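Local coordinates for protein Atg5 (Kluyveromyces marxianus, PDB 3VQI) that takes part in cytoplasm-to-vacuole transport and autophagic vesicle formation, and is required for selective autophagic degradation of the nucleus, at residues R44-L48 with A263-G267; W75-N79 with W115-L119. One frame throughout, in Å; residues are numbered along the deposited sequence.

Contact 1 (R44-L48 with A263-G267); sequences RDAYL and ASIDG
D45 meets I265 at the dense end of this contact, where one carboxylate oxygen takes the backbone N-H at the start of a turn. The bond from I265 N to D45 OD1 is almost straight at 176°, although the donor stands above the carboxylate plane, 54° out of it; the modelled separation, 2.5 Å, is shorter than usual and its exact length doubtful at this resolution. Around that bond the two side chains lie alongside each other, pointing opposite ways. The CG2 branch of I265, anti to the carbonyl carbon, lies 3.4 Å from D45 CB, while CG1 and CD1 run along the D45 backbone, bringing I265 CD1 to 3.5 Å from A46 N. The other carboxylate oxygen, D45 OD2, is held by Q245 NE2, so both oxygens of this buried group are engaged. An alanine here would leave I265 N without its acceptor and the Q245 amide without its mate, and is likely to let the two loops shift against each other. The example is one of domains joined through loops: residues 44-48 link strand 37-43 to helix 48-59 of the UblA ubiquitin-like domain, whereas 263-267 contain a type I turn, S264 to G267, between helix 255-262 and the last strand of UblB. Helix 135-155 backs the turn, its W143 and W147 both donating to I265 O. Beyond the isoleucine the fit slackens. Y47 CE2 lies 4.2 Å from I265 CD1, the ring oblique to that methyl, and Y47 OH passes D266 CB at 3.5 Å; the polar end of D266 turns instead to the Y270 hydroxyl and F268 N.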
loop_
_atom_site.group_PDB
_atom_site.type_symbol
_atom_site.label_atom_id
_atom_site.label_comp_id
_atom_site.label_asym_id
_atom_site.label_seq_id
_atom_site.Cartn_x
_atom_site.Cartn_y
_atom_site.Cartn_z
ATOM N N ARG A 44 -7.221 0.499 -3.709
ATOM C CA ARG A 44 -6.395 1.226 -2.762
ATOM C C ARG A 44 -5.609 0.271 -1.890
ATOM O O ARG A 44 -4.434 0.486 -1.620
ATOM C CB ARG A 44 -7.258 2.141 -1.891
ATOM C CG ARG A 44 -7.516 3.499 -2.527
ATOM C CD ARG A 44 -8.478 4.373 -1.732
ATOM N NE ARG A 44 -8.155 5.773 -1.971
ATOM C CZ ARG A 44 -7.173 6.419 -1.346
ATOM N NH1 ARG A 44 -6.440 5.789 -0.430
ATOM N NH2 ARG A 44 -6.887 7.670 -1.679
ATOM N N ASP A 45 -6.260 -0.794 -1.454
ATOM C CA ASP A 45 -5.599 -1.765 -0.615
ATOM C C ASP A 45 -5.186 -2.977 -1.417
ATOM O O ASP A 45 -5.738 -4.069 -1.270
ATOM C CB ASP A 45 -6.505 -2.165 0.543
ATOM C CG ASP A 45 -6.020 -1.611 1.861
ATOM O OD1 ASP A 45 -4.852 -1.874 2.210
ATOM O OD2 ASP A 45 -6.796 -0.914 2.546
ATOM N N ALA A 46 -4.201 -2.754 -2.272
ATOM C CA ALA A 46 -3.629 -3.770 -3.138
ATOM C C ALA A 46 -2.207 -3.279 -3.326
ATOM O O ALA A 46 -1.833 -2.248 -2.771
ATOM C CB ALA A 46 -4.352 -3.792 -4.467
ATOM N N TYR A 47 -1.414 -3.999 -4.106
ATOM C CA TYR A 47 -0.042 -3.585 -4.342
ATOM C C TYR A 47 0.183 -3.235 -5.810
ATOM O O TYR A 47 -0.340 -3.922 -6.695
ATOM C CB TYR A 47 0.909 -4.700 -3.916
ATOM C CG TYR A 47 1.050 -4.818 -2.422
ATOM C CD1 TYR A 47 1.775 -3.873 -1.704
ATOM C CD2 TYR A 47 0.477 -5.883 -1.726
ATOM C CE1 TYR A 47 1.938 -3.981 -0.328
ATOM C CE2 TYR A 47 0.634 -6.004 -0.343
ATOM C CZ TYR A 47 1.369 -5.048 0.349
ATOM O OH TYR A 47 1.551 -5.156 1.700
ATOM N N LEU A 48 0.944 -2.165 -6.058
ATOM C CA LEU A 48 1.239 -1.737 -7.427
ATOM C C LEU A 48 1.736 -2.906 -8.228
ATOM O O LEU A 48 1.410 -3.061 -9.411
ATOM C CB LEU A 48 2.307 -0.642 -7.442
ATOM C CG LEU A 48 1.761 0.779 -7.346
ATOM C CD1 LEU A 48 2.901 1.789 -7.291
ATOM C CD2 LEU A 48 0.878 1.024 -8.554
ATOM N N ALA A 263 -7.118 0.487 9.040
ATOM C CA ALA A 263 -5.850 -0.199 8.825
ATOM C C ALA A 263 -5.834 -0.759 7.405
ATOM O O ALA A 263 -6.862 -1.208 6.894
ATOM C CB ALA A 263 -5.678 -1.322 9.828
ATOM N N SER A 264 -4.666 -0.732 6.775
ATOM C CA SER A 264 -4.520 -1.218 5.406
ATOM C C SER A 264 -4.354 -2.737 5.377
ATOM O O SER A 264 -4.118 -3.348 6.410
ATOM C CB SER A 264 -3.332 -0.514 4.752
ATOM O OG SER A 264 -3.528 0.892 4.795
ATOM N N ILE A 265 -4.472 -3.344 4.201
ATOM C CA ILE A 265 -4.373 -4.797 4.078
ATOM C C ILE A 265 -3.116 -5.429 4.642
ATOM O O ILE A 265 -3.023 -6.649 4.720
ATOM C CB ILE A 265 -4.490 -5.270 2.602
ATOM C CG1 ILE A 265 -3.483 -4.508 1.738
ATOM C CG2 ILE A 265 -5.931 -5.103 2.101
ATOM C CD1 ILE A 265 -3.398 -5.005 0.320
ATOM N N ASP A 266 -2.137 -4.617 5.016
ATOM C CA ASP A 266 -0.909 -5.179 5.551
ATOM C C ASP A 266 -0.850 -5.106 7.073
ATOM O O ASP A 266 0.125 -5.549 7.684
ATOM C CB ASP A 266 0.310 -4.490 4.937
ATOM C CG ASP A 266 0.462 -3.048 5.385
ATOM O OD1 ASP A 266 1.537 -2.484 5.109
ATOM O OD2 ASP A 266 -0.480 -2.481 6.001
ATOM N N GLY A 267 -1.885 -4.538 7.682
ATOM C CA GLY A 267 -1.926 -4.476 9.134
ATOM C C GLY A 267 -1.544 -3.160 9.786
ATOM O O GLY A 267 -1.560 -3.033 11.012
#

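Contact 2 (W75-N79 with W115-L119); sequences WFEYN and WELQL
F76 and L117 pack at the apolar centre, the phenylalanine ring lying oblique to the leucine with F76 CD2 4.0 Å from L117 CB. L119 adds a looser touch through CD1 on the same ring. Next along the strand, L117 CD2 reaches Y78 CB at 3.8 Å and also sits over one face of the W115 ring, so a single methyl fills the angle between tyrosine and tryptophan. Those two aromatics cross with planes 48° apart, neither stacked nor edge-to-face, and meet most closely where Y78 CD2 comes 3.3 Å from W115 NE1. Y78 gets there because its CG is anti to the backbone N (chi1 175°); the same turn presents the ring edge to E116 O, which lies near the ring plane. Between the side chains runs the backbone pairing. E77 and Q118 form an antiparallel hydrogen-bonded pair, with Q118 N to E77 O at 2.7 Å and E77 N to Q118 O at 3.0 Å, and F76 faces L119 as the neighbouring non-hydrogen-bonded pair. Q118 O also receives the CA-H of F76. Towards the polar edge the Q118 side chain bends at chi2 and folds over E77, placing Q118 CG 3.5 Å from E77 O. E77 itself is tied back to its own strand: W75 NE1 donates within the indole plane to E77 OE2, 2.9 Å away, arriving on the anti side of the carboxylate. On the apolar face, L117 and L119 pack against L48, L52 and V55 of the 48-59 region. Strand 114-121, flanked by 74-78 and by the parallel strand 15-22, lies in the middle of a mixed sheet on which helix 48-59 packs, as in the beta-grasp of the ubiquitin fold.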
loop_
_atom_site.group_PDB
_atom_site.type_symbol
_atom_site.label_atom_id
_atom_site.label_comp_id
_atom_site.label_asym_id
_atom_site.label_seq_id
_atom_site.Cartn_x
_atom_site.Cartn_y
_atom_site.Cartn_z
ATOM N N TRP A 75 9.612 -0.825 -12.855
ATOM C CA TRP A 75 9.209 -0.088 -11.665
ATOM C C TRP A 75 8.340 1.081 -12.130
ATOM O O TRP A 75 8.175 1.299 -13.324
ATOM C CB TRP A 75 10.440 0.367 -10.861
ATOM C CG TRP A 75 11.305 1.435 -11.512
ATOM C CD1 TRP A 75 11.101 2.779 -11.472
ATOM C CD2 TRP A 75 12.483 1.234 -12.304
ATOM N NE1 TRP A 75 12.067 3.430 -12.181
ATOM C CE2 TRP A 75 12.934 2.509 -12.709
ATOM C CE3 TRP A 75 13.204 0.101 -12.710
ATOM C CZ2 TRP A 75 14.076 2.694 -13.509
ATOM C CZ3 TRP A 75 14.345 0.280 -13.504
ATOM C CH2 TRP A 75 14.768 1.573 -13.896
ATOM N N PHE A 76 7.730 1.800 -11.205
ATOM C CA PHE A 76 6.902 2.928 -11.597
ATOM C C PHE A 76 7.551 4.205 -11.099
ATOM O O PHE A 76 8.278 4.213 -10.095
ATOM C CB PHE A 76 5.489 2.843 -11.004
ATOM C CG PHE A 76 4.627 1.766 -11.594
ATOM C CD1 PHE A 76 4.542 0.515 -10.989
ATOM C CD2 PHE A 76 3.855 2.020 -12.726
ATOM C CE1 PHE A 76 3.698 -0.465 -11.493
ATOM C CE2 PHE A 76 3.005 1.047 -13.245
ATOM C CZ PHE A 76 2.926 -0.198 -12.622
ATOM N N GLU A 77 7.298 5.291 -11.811
ATOM C CA GLU A 77 7.854 6.561 -11.394
ATOM C C GLU A 77 6.773 7.607 -11.398
ATOM O O GLU A 77 5.928 7.654 -12.295
ATOM C CB GLU A 77 8.994 6.986 -12.311
ATOM C CG GLU A 77 10.374 6.633 -11.785
ATOM C CD GLU A 77 11.478 6.970 -12.783
ATOM O OE1 GLU A 77 11.362 8.005 -13.478
ATOM O OE2 GLU A 77 12.467 6.209 -12.863
ATOM N N TYR A 78 6.768 8.411 -10.355
ATOM C CA TYR A 78 5.815 9.495 -10.259
ATOM C C TYR A 78 6.710 10.725 -10.215
ATOM O O TYR A 78 7.632 10.790 -9.405
ATOM C CB TYR A 78 4.978 9.385 -8.986
ATOM C CG TYR A 78 4.060 10.556 -8.809
ATOM C CD1 TYR A 78 4.361 11.576 -7.899
ATOM C CD2 TYR A 78 2.919 10.687 -9.594
ATOM C CE1 TYR A 78 3.553 12.697 -7.778
ATOM C CE2 TYR A 78 2.103 11.808 -9.485
ATOM C CZ TYR A 78 2.425 12.809 -8.579
ATOM O OH TYR A 78 1.629 13.922 -8.497
ATOM N N ASN A 79 6.458 11.670 -11.115
ATOM C CA ASN A 79 7.255 12.890 -11.210
ATOM C C ASN A 79 8.749 12.625 -11.179
ATOM O O ASN A 79 9.483 13.297 -10.470
ATOM C CB ASN A 79 6.883 13.862 -10.096
ATOM C CG ASN A 79 5.540 14.507 -10.336
ATOM O OD1 ASN A 79 4.923 14.293 -11.387
ATOM N ND2 ASN A 79 5.077 15.311 -9.377
ATOM N N TRP A 115 -4.160 9.616 -11.164
ATOM C CA TRP A 115 -2.779 9.566 -10.700
ATOM C C TRP A 115 -1.957 9.120 -11.908
ATOM O O TRP A 115 -2.234 8.072 -12.491
ATOM C CB TRP A 115 -2.678 8.541 -9.561
ATOM C CG TRP A 115 -1.336 8.423 -8.876
ATOM C CD1 TRP A 115 -0.393 9.398 -8.737
ATOM C CD2 TRP A 115 -0.845 7.289 -8.148
ATOM N NE1 TRP A 115 0.649 8.945 -7.964
ATOM C CE2 TRP A 115 0.395 7.653 -7.588
ATOM C CE3 TRP A 115 -1.337 5.997 -7.911
ATOM C CZ2 TRP A 115 1.153 6.778 -6.805
ATOM C CZ3 TRP A 115 -0.583 5.129 -7.131
ATOM C CH2 TRP A 115 0.646 5.525 -6.588
ATOM N N GLU A 116 -0.969 9.912 -12.309
ATOM C CA GLU A 116 -0.160 9.531 -13.459
ATOM C C GLU A 116 1.181 8.931 -13.036
ATOM O O GLU A 116 1.892 9.496 -12.207
ATOM C CB GLU A 116 0.078 10.735 -14.383
ATOM C CG GLU A 116 0.666 10.332 -15.740
ATOM C CD GLU A 116 0.884 11.504 -16.699
ATOM O OE1 GLU A 116 0.373 12.618 -16.439
ATOM O OE2 GLU A 116 1.568 11.296 -17.729
ATOM N N LEU A 117 1.511 7.778 -13.613
ATOM C CA LEU A 117 2.756 7.081 -13.310
ATOM C C LEU A 117 3.463 6.740 -14.608
ATOM O O LEU A 117 2.812 6.521 -15.635
ATOM C CB LEU A 117 2.468 5.770 -12.561
ATOM C CG LEU A 117 1.769 5.903 -11.203
ATOM C CD1 LEU A 117 1.531 4.521 -10.603
ATOM C CD2 LEU A 117 2.623 6.752 -10.274
ATOM N N GLN A 118 4.789 6.702 -14.584
ATOM C CA GLN A 118 5.484 6.318 -15.800
ATOM C C GLN A 118 5.946 4.876 -15.580
ATOM O O GLN A 118 6.284 4.483 -14.462
ATOM C CB GLN A 118 6.701 7.221 -16.104
ATOM C CG GLN A 118 6.691 8.651 -15.538
ATOM C CD GLN A 118 5.400 9.417 -15.773
ATOM O OE1 GLN A 118 4.865 9.444 -16.885
ATOM N NE2 GLN A 118 4.897 10.061 -14.716
ATOM N N LEU A 119 5.929 4.077 -16.636
ATOM C CA LEU A 119 6.378 2.699 -16.531
ATOM C C LEU A 119 7.813 2.739 -17.033
ATOM O O LEU A 119 8.065 3.141 -18.165
ATOM C CB LEU A 119 5.503 1.776 -17.402
ATOM C CG LEU A 119 6.013 0.340 -17.572
ATOM C CD1 LEU A 119 5.883 -0.395 -16.246
ATOM C CD2 LEU A 119 5.233 -0.367 -18.661
#

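Contact 1 and contact 2 have centres about 19 Å apart, yet they touch through L48, the last residue of the 44-48 segment. L48 O lies 4.0 Å from F76 CE1, and L48 CD2 is 4.1 Å from L117 CD1, so the loop that meets UblB at one end rests on the UblA core at the other. Along the chain, contact 2 is nested inside the long excursion that contact 1 closes: a short-range sheet pairing builds one domain, and a long-range loop pairing joins it to another. Near contact 1, a bound EPE buffer molecule, probably from the crystallisation liquor, lies close to the Y47 side chain.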